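Aspartate--tRNA(Asp/Asn) ligase (Sulfolobus tokodaii, PDB 1WYD) attaches L-aspartate to both tRNA(Asp) and tRNA(Asn), probably activating the amino acid with ATP to Asp-AMP before passing it to the tRNA acceptor end. Local coordinates at residues L190-M195 with S357-K362; L194-V199 with D227-F232; K332-S335 with S341-F344; E364-A369 with E381-W386; A165-A170 with L184-Q189. All coordinates share one frame; numbering follows the deposited sequence.

How the contacts relate
All five contacts lie in the class II catalytic domain, on one side of the chain's centre. Contacts 1 and 2 follow successive turns of helix 189-199, their centres about 7 Å apart, and set it against the end region of strand 351-358 and against strand 222-231 of one mixed sheet. Contact 3 reaches that sheet through strand 343-348, the neighbour of 351-358, about 14 Å between centres from contact 1. Contact 4, about 11 Å from contact 1, joins two helices met between strands 351-358 and 394-400. Contact 5 comes first along the chain and brings the 165-170 loop to the approach of helix 189-199. Together they lie in and around the predicted aspartate site.

Contact 1 of 5, residues L190-M195 with S357-K362; sequences LYKELM and STRNHK
R359 and E193 share most of the surface buried here, with K192 reaching the far end of the arginine. E193 leaves helix 189-199 with CG beside its backbone N (chi1 -61°) and the rest of the chain extended, which lays OE1 against the aliphatic base of the arginine, 3.8 Å from R359 CB. Its carboxylate is tilted 26° from the guanidinium plane, but E193 OE2 stays 4.5 Å from R359 NE and well out of that plane; the two probably attract by charge alone, with no N-H aimed at the oxygen. The acid has its own partners, H394 at OE1 and Q189 at OE2.

R359 bends at chi2, and its NH1 donates to S357 OG at 2.8 Å, tying the guanidinium back to S357 of strand 351-358. K192 comes across the arginine at about a right angle, with K192 CE 3.9 Å from R359 NH2. The two cationic ends share a water, which accepts from K192 NZ at 3.1 Å and from R359 NH2 at 2.8 Å. Carboxylates probably balance them: E229 forms a salt bridge with R359, and D227 is the partner of K192. Such a buried network of charges probably fixes the guanidinium in orientation. R359 and the 189-192 region are both predicted to bind L-aspartate, consistent with one wall of the amino acid pocket of a class II aspartyl-tRNA synthetase.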
# COMPACT_ATOMS: atom_id res chain seq x y z
N LEU B 190 10.52 11.76 -7.30
CA LEU B 190 11.07 11.59 -8.63
C LEU B 190 10.40 10.44 -9.38
O LEU B 190 10.08 10.59 -10.56
CB LEU B 190 12.60 11.34 -8.57
CG LEU B 190 13.25 10.79 -9.86
CD1 LEU B 190 13.27 11.85 -10.98
CD2 LEU B 190 14.69 10.29 -9.60
N TYR B 191 10.17 9.32 -8.69
CA TYR B 191 9.68 8.12 -9.34
C TYR B 191 8.23 8.24 -9.83
O TYR B 191 7.90 7.70 -10.90
CB TYR B 191 9.90 6.91 -8.47
CG TYR B 191 11.40 6.62 -8.30
CD1 TYR B 191 12.11 7.10 -7.19
CD2 TYR B 191 12.11 5.92 -9.28
CE1 TYR B 191 13.49 6.85 -7.04
CE2 TYR B 191 13.49 5.67 -9.15
CZ TYR B 191 14.17 6.15 -8.02
OH TYR B 191 15.52 5.93 -7.86
N LYS B 192 7.40 8.97 -9.08
CA LYS B 192 6.00 9.09 -9.44
C LYS B 192 5.86 10.07 -10.60
O LYS B 192 5.01 9.89 -11.47
CB LYS B 192 5.12 9.46 -8.22
CG LYS B 192 5.37 10.82 -7.65
CD LYS B 192 4.63 11.03 -6.35
CE LYS B 192 4.69 12.52 -5.98
NZ LYS B 192 4.01 12.87 -4.73
N GLU B 193 6.75 11.06 -10.65
CA GLU B 193 6.81 11.94 -11.81
C GLU B 193 7.14 11.11 -13.03
O GLU B 193 6.49 11.24 -14.07
CB GLU B 193 7.85 13.04 -11.63
CG GLU B 193 7.56 13.96 -10.45
CD GLU B 193 8.30 15.28 -10.54
OE1 GLU B 193 8.31 15.91 -11.62
OE2 GLU B 193 8.86 15.73 -9.50
N LEU B 194 8.15 10.25 -12.89
CA LEU B 194 8.58 9.37 -13.95
C LEU B 194 7.45 8.49 -14.45
O LEU B 194 7.27 8.35 -15.67
CB LEU B 194 9.76 8.46 -13.49
CG LEU B 194 11.09 9.17 -13.19
CD1 LEU B 194 12.22 8.17 -13.18
CD2 LEU B 194 11.39 10.31 -14.17
N MET B 195 6.75 7.86 -13.51
CA MET B 195 5.66 6.96 -13.84
C MET B 195 4.47 7.75 -14.36
O MET B 195 3.67 7.21 -15.10
CB MET B 195 5.23 6.12 -12.64
CG MET B 195 6.28 5.18 -12.13
SD MET B 195 6.62 3.90 -13.28
CE MET B 195 5.21 2.87 -13.02
N SER B 357 2.16 20.60 -5.91
CA SER B 357 2.45 21.68 -6.87
C SER B 357 2.36 21.29 -8.34
O SER B 357 2.09 20.16 -8.69
CB SER B 357 3.86 22.21 -6.64
OG SER B 357 4.83 21.27 -7.09
N THR B 358 2.58 22.28 -9.19
CA THR B 358 2.78 22.05 -10.59
C THR B 358 4.27 21.89 -10.69
O THR B 358 5.02 22.62 -10.06
CB THR B 358 2.36 23.28 -11.40
OG1 THR B 358 1.03 23.66 -11.02
CG2 THR B 358 2.26 22.92 -12.88
N ARG B 359 4.72 20.95 -11.52
CA ARG B 359 6.15 20.67 -11.56
C ARG B 359 6.77 21.31 -12.80
O ARG B 359 6.06 21.69 -13.73
CB ARG B 359 6.40 19.17 -11.57
CG ARG B 359 5.39 18.37 -10.75
CD ARG B 359 5.39 18.66 -9.25
NE ARG B 359 4.84 17.51 -8.54
CZ ARG B 359 4.60 17.46 -7.24
NH1 ARG B 359 4.84 18.51 -6.47
NH2 ARG B 359 4.10 16.35 -6.70
N ASN B 360 8.08 21.42 -12.80
CA ASN B 360 8.80 21.71 -14.03
C ASN B 360 8.84 20.50 -14.96
O ASN B 360 8.61 19.39 -14.50
CB ASN B 360 10.19 22.25 -13.71
CG ASN B 360 10.15 23.58 -12.99
OD1 ASN B 360 10.95 23.83 -12.07
ND2 ASN B 360 9.20 24.45 -13.39
N HIS B 361 9.08 20.71 -16.25
CA HIS B 361 9.15 19.61 -17.21
C HIS B 361 10.18 19.82 -18.31
O HIS B 361 10.37 18.95 -19.17
CB HIS B 361 7.77 19.26 -17.82
CG HIS B 361 7.21 20.31 -18.74
ND1 HIS B 361 7.57 20.39 -20.07
CD2 HIS B 361 6.31 21.30 -18.53
CE1 HIS B 361 6.92 21.41 -20.63
NE2 HIS B 361 6.16 21.97 -19.72
N LYS B 362 10.86 20.95 -18.28
CA LYS B 362 12.00 21.18 -19.15
C LYS B 362 13.29 21.09 -18.34
O LYS B 362 13.37 21.59 -17.21
CB LYS B 362 11.92 22.54 -19.86
CG LYS B 362 10.80 22.70 -20.91
CD LYS B 362 10.20 24.13 -20.89
CE LYS B 362 9.03 24.36 -21.90
NZ LYS B 362 9.02 23.42 -23.07
O HOH W 1 4.39 15.82 -3.97

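Contact 2 of 5, residues L194-V199 with D227-F232; sequences LMAGVV and DVEMAF
OE2 of E229, a residue whose aliphatic part packs on A196, is gripped by two cations from beyond the two segments: R359 through a salt bridge, and K192 through a longer, weak ion pair. The contact itself holds no hydrogen bond and works through carbon. E229 places CG anti to its backbone N (chi1 -156°), and a bend at chi2 (62°) leaves the CB and CG methylenes against A196 while the carboxylate turns toward R359 and K192. A196 CB lies 3.8 Å from E229 CG and 4.1 Å from E229 CB.

Two residues along the strand, A231 repeats the approach on the same face: its CB comes within 3.7 Å of the carbonyl oxygen A196 O. With alanines on both sides the backbones can come close, and the CA atoms of A196 and A231 are 5.7 Å apart. V202, on strand 201-209, adds to the cover over E229, and M230 points to the other side of the strand, against V238 of helix 235-256. A helix laid on a strand of the central sheet in this way belongs to the class II catalytic core, where the antiparallel strands 201-209 and 222-231 probably correspond to motif 2.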
# COMPACT_ATOMS: atom_id res chain seq x y z
N LEU B 194 8.15 10.25 -12.89
CA LEU B 194 8.58 9.37 -13.95
C LEU B 194 7.45 8.49 -14.45
O LEU B 194 7.27 8.35 -15.67
CB LEU B 194 9.76 8.46 -13.49
CG LEU B 194 11.09 9.17 -13.19
CD1 LEU B 194 12.22 8.17 -13.18
CD2 LEU B 194 11.39 10.31 -14.17
N MET B 195 6.75 7.86 -13.51
CA MET B 195 5.66 6.96 -13.84
C MET B 195 4.47 7.75 -14.36
O MET B 195 3.67 7.21 -15.10
CB MET B 195 5.23 6.12 -12.64
CG MET B 195 6.28 5.18 -12.13
SD MET B 195 6.62 3.90 -13.28
CE MET B 195 5.21 2.87 -13.02
N ALA B 196 4.35 9.02 -13.97
CA ALA B 196 3.34 9.86 -14.60
C ALA B 196 3.75 10.10 -16.06
O ALA B 196 2.89 10.36 -16.93
CB ALA B 196 3.20 11.16 -13.86
N GLY B 197 5.05 9.99 -16.34
CA GLY B 197 5.58 10.32 -17.65
C GLY B 197 5.45 9.13 -18.57
O GLY B 197 5.88 9.18 -19.71
N VAL B 198 4.86 8.05 -18.07
CA VAL B 198 4.64 6.84 -18.84
C VAL B 198 3.15 6.47 -18.88
O VAL B 198 2.59 6.26 -19.96
CB VAL B 198 5.49 5.66 -18.33
CG1 VAL B 198 6.70 6.16 -17.56
CG2 VAL B 198 4.72 4.74 -17.53
N VAL B 199 2.50 6.38 -17.72
CA VAL B 199 1.09 6.09 -17.76
C VAL B 199 0.19 7.20 -17.30
O VAL B 199 -0.92 6.93 -16.94
CB VAL B 199 0.72 4.80 -17.01
CG1 VAL B 199 1.17 3.59 -17.82
CG2 VAL B 199 1.26 4.79 -15.59
N ASP B 227 0.41 9.49 -2.10
CA ASP B 227 0.96 10.30 -3.20
C ASP B 227 0.23 10.12 -4.49
O ASP B 227 -0.20 8.99 -4.84
CB ASP B 227 2.44 9.96 -3.45
CG ASP B 227 3.34 10.59 -2.44
OD1 ASP B 227 3.70 11.79 -2.61
OD2 ASP B 227 3.72 9.99 -1.44
N VAL B 228 0.16 11.21 -5.25
CA VAL B 228 -0.61 11.26 -6.47
C VAL B 228 0.10 12.15 -7.43
O VAL B 228 0.54 13.23 -7.06
CB VAL B 228 -1.99 11.82 -6.15
CG1 VAL B 228 -2.77 12.17 -7.41
CG2 VAL B 228 -2.74 10.82 -5.26
N GLU B 229 0.22 11.72 -8.68
CA GLU B 229 0.93 12.48 -9.68
C GLU B 229 0.09 12.39 -10.94
O GLU B 229 -0.35 11.30 -11.30
CB GLU B 229 2.37 11.93 -9.89
CG GLU B 229 3.38 12.93 -10.45
CD GLU B 229 3.64 14.16 -9.56
OE1 GLU B 229 4.09 15.21 -10.07
OE2 GLU B 229 3.44 14.10 -8.33
N MET B 230 -0.17 13.52 -11.58
CA MET B 230 -1.15 13.59 -12.67
C MET B 230 -0.57 14.34 -13.86
O MET B 230 -0.27 15.52 -13.78
CB MET B 230 -2.45 14.22 -12.15
CG MET B 230 -3.61 14.14 -13.10
SD MET B 230 -5.12 15.14 -12.59
CE MET B 230 -6.31 14.11 -13.26
N ALA B 231 -0.34 13.63 -14.96
CA ALA B 231 0.09 14.28 -16.19
C ALA B 231 -1.05 15.09 -16.84
O ALA B 231 -2.24 14.74 -16.68
CB ALA B 231 0.71 13.29 -17.17
N PHE B 232 -0.64 16.18 -17.50
CA PHE B 232 -1.53 17.18 -18.14
C PHE B 232 -2.47 17.79 -17.14
O PHE B 232 -3.68 17.81 -17.31
CB PHE B 232 -2.27 16.60 -19.37
CG PHE B 232 -1.36 15.96 -20.37
CD1 PHE B 232 -1.21 14.57 -20.41
CD2 PHE B 232 -0.60 16.74 -21.23
CE1 PHE B 232 -0.33 13.98 -21.33
CE2 PHE B 232 0.27 16.15 -22.15
CZ PHE B 232 0.41 14.77 -22.21

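Contact 3 of 5, residues K332-S335 with S341-F344; sequences KSKS and SESF
One backbone hydrogen bond joins K332 and E342: E342 N donates to K332 O at 3.0 Å, nearly straight at 170°. It accompanies a single beta bridge between S333 and S341, whose CA atoms stand 4.1 Å apart. E342 is the centre of an inverse gamma turn, closed by a weak bond from S343 N to S341 O.

Carbon packing comes next. The methylene chain of K334 runs over the opposing backbone, with CG 3.9 Å from S341 C and 4.0 Å from E342 CG, before it bends at chi3 (104°) and sends NZ to a salt bridge with D321. E342 CB lies against K332 O at 3.8 Å.

Polar and charged groups complete the contact. S343 OG donates to S341 OG at 2.8 Å, and S341 OG in turn has W322 O as a partner. E342 uses OE1 on T358 of strand 351-358, whereas OE2 lies 4.7 Å from K332 NZ, beyond a salt bridge. The two segments are thus joined by the E342 N to K332 O bond and by the methylenes of K334 and E342. This is consistent with a surface loop held next to strand 343-348 mainly through its backbone; K332 probably adds a weak, non-directional attraction to E342.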
# COMPACT_ATOMS: atom_id res chain seq x y z
N LYS B 332 7.14 24.29 -10.42
CA LYS B 332 6.99 25.35 -11.43
C LYS B 332 6.75 26.72 -10.77
O LYS B 332 6.02 26.81 -9.79
CB LYS B 332 5.86 25.02 -12.41
CG LYS B 332 5.64 26.05 -13.50
CD LYS B 332 5.24 25.43 -14.83
CE LYS B 332 4.56 26.48 -15.74
NZ LYS B 332 3.57 25.86 -16.68
N SER B 333 7.42 27.75 -11.28
CA SER B 333 7.26 29.11 -10.77
C SER B 333 6.06 29.73 -11.47
O SER B 333 5.60 29.22 -12.47
CB SER B 333 8.49 29.94 -11.07
OG SER B 333 9.63 29.44 -10.38
N LYS B 334 5.55 30.83 -10.93
CA LYS B 334 4.42 31.49 -11.59
C LYS B 334 4.97 32.30 -12.76
O LYS B 334 6.06 32.89 -12.66
CB LYS B 334 3.61 32.36 -10.61
CG LYS B 334 2.84 31.55 -9.58
CD LYS B 334 1.75 32.36 -8.91
CE LYS B 334 0.37 31.96 -9.47
NZ LYS B 334 -0.70 32.89 -9.05
N SER B 335 4.24 32.28 -13.87
CA SER B 335 4.61 32.95 -15.12
C SER B 335 4.52 34.47 -14.97
O SER B 335 5.44 35.19 -15.37
CB SER B 335 3.72 32.45 -16.28
N SER B 341 5.27 30.66 -6.54
CA SER B 341 5.30 29.32 -7.13
C SER B 341 3.93 28.71 -7.20
O SER B 341 3.05 29.06 -6.43
CB SER B 341 6.25 28.43 -6.34
OG SER B 341 5.75 28.25 -5.03
N GLU B 342 3.76 27.80 -8.14
CA GLU B 342 2.48 27.14 -8.29
C GLU B 342 2.38 25.97 -7.30
O GLU B 342 2.37 24.81 -7.67
CB GLU B 342 2.27 26.70 -9.75
CG GLU B 342 1.85 27.82 -10.69
CD GLU B 342 1.41 27.35 -12.09
OE1 GLU B 342 0.91 26.20 -12.27
OE2 GLU B 342 1.57 28.15 -13.04
N SER B 343 2.26 26.30 -6.02
CA SER B 343 2.26 25.31 -4.96
C SER B 343 1.14 25.54 -4.01
O SER B 343 0.54 26.60 -4.00
CB SER B 343 3.55 25.39 -4.19
OG SER B 343 3.77 26.72 -3.76
N PHE B 344 0.85 24.51 -3.20
CA PHE B 344 -0.15 24.62 -2.14
C PHE B 344 0.21 23.77 -0.94
O PHE B 344 0.81 22.72 -1.08
CB PHE B 344 -1.53 24.24 -2.66
CG PHE B 344 -1.72 22.77 -2.93
CD1 PHE B 344 -1.34 22.22 -4.15
CD2 PHE B 344 -2.29 21.94 -1.98
CE1 PHE B 344 -1.51 20.87 -4.42
CE2 PHE B 344 -2.47 20.58 -2.23
CZ PHE B 344 -2.07 20.05 -3.46

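Contact 4 of 5, residues E364-A369 with E381-W386; sequences EVLEEA and EFFLKW
L384 of helix 381-384 packs on L366 and E367 of helix 363-371. From CB, its CG lies anti to the carbonyl carbon (chi1 -62°), which turns both methyls toward helix 363-371. CD2 settles against L366 CB at 3.7 Å, with E367 CG at 4.1 Å. CD1 takes the other branch to the glutamate, 3.8 Å from E367 CG and 3.7 Å from E367 OE1, the two side chains crossing at about a right angle.

Helices 363-371 and 381-384 thereby pack together in the connection between strand 351-358 and strand 394-400, the strand that opens motif 3 of the class II synthetases. The apolar seam continues at L366, whose CD2 comes within 4.2 Å of F383 CE2. The F383 ring is also met edge-to-face by F329, and it touches L190 and E193 of helix 189-199, linking the pair to that helix.

The carboxylate of E367 is also bound outside the pair: OE1, although it brushes the leucine methyl, forms a salt bridge with R363, and R363 also pairs with E381. Those two acids are near each other, E367 OE1 lying 4.8 Å from E381 OE1, and the arginine they share probably offsets their mutual repulsion.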
# COMPACT_ATOMS: atom_id res chain seq x y z
N GLU B 364 16.12 22.64 -18.84
CA GLU B 364 16.67 23.99 -18.63
C GLU B 364 16.06 24.73 -17.44
O GLU B 364 16.78 25.29 -16.62
CB GLU B 364 16.56 24.85 -19.92
N VAL B 365 14.73 24.75 -17.33
CA VAL B 365 14.13 25.41 -16.16
C VAL B 365 14.48 24.65 -14.87
O VAL B 365 14.76 25.27 -13.84
CB VAL B 365 12.59 25.68 -16.33
CG1 VAL B 365 11.89 24.49 -16.87
CG2 VAL B 365 11.95 26.08 -15.03
N LEU B 366 14.48 23.32 -14.92
CA LEU B 366 14.95 22.54 -13.78
C LEU B 366 16.39 22.92 -13.41
O LEU B 366 16.71 23.12 -12.26
CB LEU B 366 14.87 21.05 -14.05
CG LEU B 366 13.53 20.35 -13.82
CD1 LEU B 366 13.55 18.98 -14.48
CD2 LEU B 366 13.20 20.21 -12.34
N GLU B 367 17.25 23.04 -14.42
CA GLU B 367 18.66 23.29 -14.18
C GLU B 367 18.92 24.68 -13.63
O GLU B 367 19.80 24.86 -12.78
CB GLU B 367 19.48 23.07 -15.44
CG GLU B 367 20.28 21.78 -15.42
CD GLU B 367 20.80 21.40 -16.78
OE1 GLU B 367 21.25 20.25 -16.95
OE2 GLU B 367 20.76 22.26 -17.70
N GLU B 368 18.13 25.64 -14.11
CA GLU B 368 18.17 27.00 -13.60
C GLU B 368 17.74 27.01 -12.13
O GLU B 368 18.44 27.56 -11.26
CB GLU B 368 17.31 27.92 -14.48
CG GLU B 368 17.43 29.42 -14.20
CD GLU B 368 18.88 29.90 -14.01
OE1 GLU B 368 19.64 29.93 -15.02
OE2 GLU B 368 19.25 30.24 -12.86
N ALA B 369 16.63 26.33 -11.82
CA ALA B 369 16.11 26.30 -10.45
C ALA B 369 17.15 25.78 -9.47
O ALA B 369 17.36 26.36 -8.41
CB ALA B 369 14.86 25.47 -10.40
N GLU B 381 22.00 14.82 -12.03
CA GLU B 381 21.86 14.23 -13.36
C GLU B 381 20.85 13.08 -13.33
O GLU B 381 20.06 12.94 -14.27
CB GLU B 381 23.22 13.74 -13.90
CG GLU B 381 23.33 13.53 -15.41
CD GLU B 381 22.48 14.49 -16.25
OE1 GLU B 381 22.53 15.72 -16.03
OE2 GLU B 381 21.78 14.01 -17.17
N PHE B 382 20.86 12.31 -12.23
CA PHE B 382 19.91 11.22 -12.00
C PHE B 382 18.43 11.66 -12.07
O PHE B 382 17.54 10.84 -12.32
CB PHE B 382 20.20 10.53 -10.67
CG PHE B 382 19.72 11.30 -9.47
CD1 PHE B 382 20.46 12.38 -8.97
CD2 PHE B 382 18.53 10.95 -8.84
CE1 PHE B 382 20.03 13.12 -7.87
CE2 PHE B 382 18.08 11.66 -7.72
CZ PHE B 382 18.84 12.75 -7.23
N PHE B 383 18.19 12.95 -11.84
CA PHE B 383 16.85 13.52 -11.91
C PHE B 383 16.63 14.24 -13.24
O PHE B 383 15.58 14.12 -13.86
CB PHE B 383 16.65 14.47 -10.72
CG PHE B 383 15.22 14.92 -10.49
CD1 PHE B 383 14.56 14.57 -9.29
CD2 PHE B 383 14.57 15.76 -11.39
CE1 PHE B 383 13.25 14.99 -9.03
CE2 PHE B 383 13.26 16.19 -11.15
CZ PHE B 383 12.60 15.81 -9.96
N LEU B 384 17.62 15.01 -13.67
CA LEU B 384 17.55 15.79 -14.90
C LEU B 384 17.40 14.99 -16.19
O LEU B 384 16.61 15.38 -17.07
CB LEU B 384 18.78 16.68 -15.01
CG LEU B 384 18.91 17.72 -13.90
CD1 LEU B 384 20.32 18.31 -13.97
CD2 LEU B 384 17.84 18.80 -14.06
N LYS B 385 18.12 13.87 -16.28
CA LYS B 385 18.25 13.11 -17.53
C LYS B 385 16.93 12.71 -18.16
O LYS B 385 16.80 12.71 -19.39
CB LYS B 385 19.07 11.83 -17.32
CG LYS B 385 18.37 10.80 -16.44
CD LYS B 385 18.72 9.38 -16.86
CE LYS B 385 19.79 8.80 -15.95
NZ LYS B 385 19.95 7.37 -16.27
N TRP B 386 15.96 12.32 -17.32
CA TRP B 386 14.70 11.77 -17.80
C TRP B 386 13.92 12.79 -18.61
O TRP B 386 13.18 12.42 -19.51
CB TRP B 386 13.86 11.29 -16.63
CG TRP B 386 14.59 10.39 -15.72
CD1 TRP B 386 15.04 10.67 -14.46
CD2 TRP B 386 14.97 9.03 -16.00
NE1 TRP B 386 15.69 9.58 -13.94
CE2 TRP B 386 15.66 8.55 -14.86
CE3 TRP B 386 14.79 8.16 -17.09
CZ2 TRP B 386 16.18 7.27 -14.78
CZ3 TRP B 386 15.32 6.87 -17.02
CH2 TRP B 386 16.00 6.44 -15.87

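Contact 5 of 5, residues A165-A170 with L184-Q189; sequences ATEGGA and LAQSPQ
This is a surface contact between two loops, carried by E167 and A170 of one and Q186 of the other, and it lies beside the predicted aspartate site, to which E167 belongs. The first loop follows strand 161-162 and the second leads from strand 180-184 to helix 189-199. No hydrogen bond crosses between them.

Q186 is extended beyond CG, and its first torsion (chi1 75°) swings the amide out over the other loop. There its NE2 sits 3.5 Å from A170 CB, while Q186 CD is 4.1 Å from the same methyl. The E167 chain bends at chi2 and passes the glutamine at about a right angle, with E167 OE2 3.9 Å from Q186 NE2, too far for a bond; the carboxylate and amide planes differ by 26°. Two of the oxygens are engaged elsewhere: E167 OE2 with Y330 OH, and Q186 OE1 with R210, itself a predicted ATP and aspartate ligand.

A type II turn from E167 to A170, closed by A170 N to E167 O at 3.2 Å, gives the first loop its shape. Its third position is G169, where the backbone angles favour glycine. The TEGGA sequence probably corresponds to the flipping loop that closes over the substrate in related aspartyl-tRNA synthetases.

On the other side, Q189 N donates to S187 OG at 2.9 Å, a capping bond in the turn that leads into the helix. T166 leans on F382 and F383 of helix 381-384, and P188 touches E204 of strand 201-209, so the two loops lie between helix 381-384 and strand 201-209.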
# COMPACT_ATOMS: atom_id res chain seq x y z
N ALA B 165 19.93 11.73 -2.40
CA ALA B 165 18.72 12.48 -2.07
C ALA B 165 18.23 13.34 -3.22
O ALA B 165 19.03 13.79 -4.05
CB ALA B 165 18.99 13.36 -0.86
N THR B 166 16.93 13.61 -3.24
CA THR B 166 16.34 14.44 -4.29
C THR B 166 16.43 15.91 -3.90
O THR B 166 16.66 16.77 -4.75
CB THR B 166 14.91 13.97 -4.56
OG1 THR B 166 14.97 12.85 -5.45
CG2 THR B 166 14.08 15.03 -5.33
N GLU B 167 16.26 16.19 -2.62
CA GLU B 167 16.48 17.54 -2.10
C GLU B 167 17.57 17.55 -1.02
O GLU B 167 17.33 17.12 0.11
CB GLU B 167 15.18 18.14 -1.56
CG GLU B 167 13.96 18.01 -2.47
CD GLU B 167 12.66 17.87 -1.68
OE1 GLU B 167 12.46 18.68 -0.74
OE2 GLU B 167 11.85 16.96 -1.97
N GLY B 168 18.78 18.02 -1.39
CA GLY B 168 19.91 18.19 -0.48
C GLY B 168 19.56 19.10 0.69
O GLY B 168 18.89 20.12 0.49
N GLY B 169 19.98 18.74 1.90
CA GLY B 169 19.49 19.38 3.11
C GLY B 169 18.55 18.48 3.91
O GLY B 169 18.52 18.53 5.15
N ALA B 170 17.77 17.66 3.20
CA ALA B 170 16.97 16.63 3.85
C ALA B 170 17.91 15.57 4.42
O ALA B 170 18.91 15.19 3.79
CB ALA B 170 15.98 16.00 2.88
N LEU B 184 17.20 5.63 2.74
CA LEU B 184 15.80 5.43 2.75
C LEU B 184 15.11 6.70 2.15
O LEU B 184 15.32 7.86 2.60
CB LEU B 184 15.35 5.18 4.20
CG LEU B 184 15.38 3.78 4.79
CD1 LEU B 184 14.52 3.68 6.05
CD2 LEU B 184 14.92 2.74 3.79
N ALA B 185 14.30 6.47 1.13
CA ALA B 185 13.57 7.57 0.47
C ALA B 185 12.70 8.36 1.43
O ALA B 185 12.14 7.80 2.35
CB ALA B 185 12.72 7.00 -0.66
N GLN B 186 12.55 9.67 1.20
CA GLN B 186 11.58 10.44 2.01
C GLN B 186 10.24 10.62 1.31
O GLN B 186 9.30 11.15 1.89
CB GLN B 186 12.15 11.80 2.43
CG GLN B 186 12.16 12.80 1.28
CD GLN B 186 12.54 14.18 1.73
OE1 GLN B 186 12.12 14.63 2.79
NE2 GLN B 186 13.35 14.86 0.93
N SER B 187 10.15 10.21 0.06
CA SER B 187 8.92 10.44 -0.68
C SER B 187 9.15 9.78 -2.01
O SER B 187 10.30 9.56 -2.36
CB SER B 187 8.68 11.93 -0.82
OG SER B 187 8.94 12.39 -2.14
N PRO B 188 8.11 9.39 -2.74
CA PRO B 188 8.33 8.78 -4.05
C PRO B 188 8.62 9.82 -5.14
O PRO B 188 8.83 9.39 -6.30
CB PRO B 188 7.03 8.03 -4.31
CG PRO B 188 6.03 8.73 -3.52
CD PRO B 188 6.68 9.48 -2.42
N GLN B 189 8.68 11.11 -4.76
CA GLN B 189 8.77 12.28 -5.67
C GLN B 189 9.24 12.04 -7.11
O GLN B 189 8.45 12.18 -8.05
CB GLN B 189 9.57 13.42 -5.05
CG GLN B 189 9.39 14.76 -5.78
CD GLN B 189 7.91 15.17 -5.86
OE1 GLN B 189 7.24 15.23 -4.84
NE2 GLN B 189 7.41 15.44 -7.09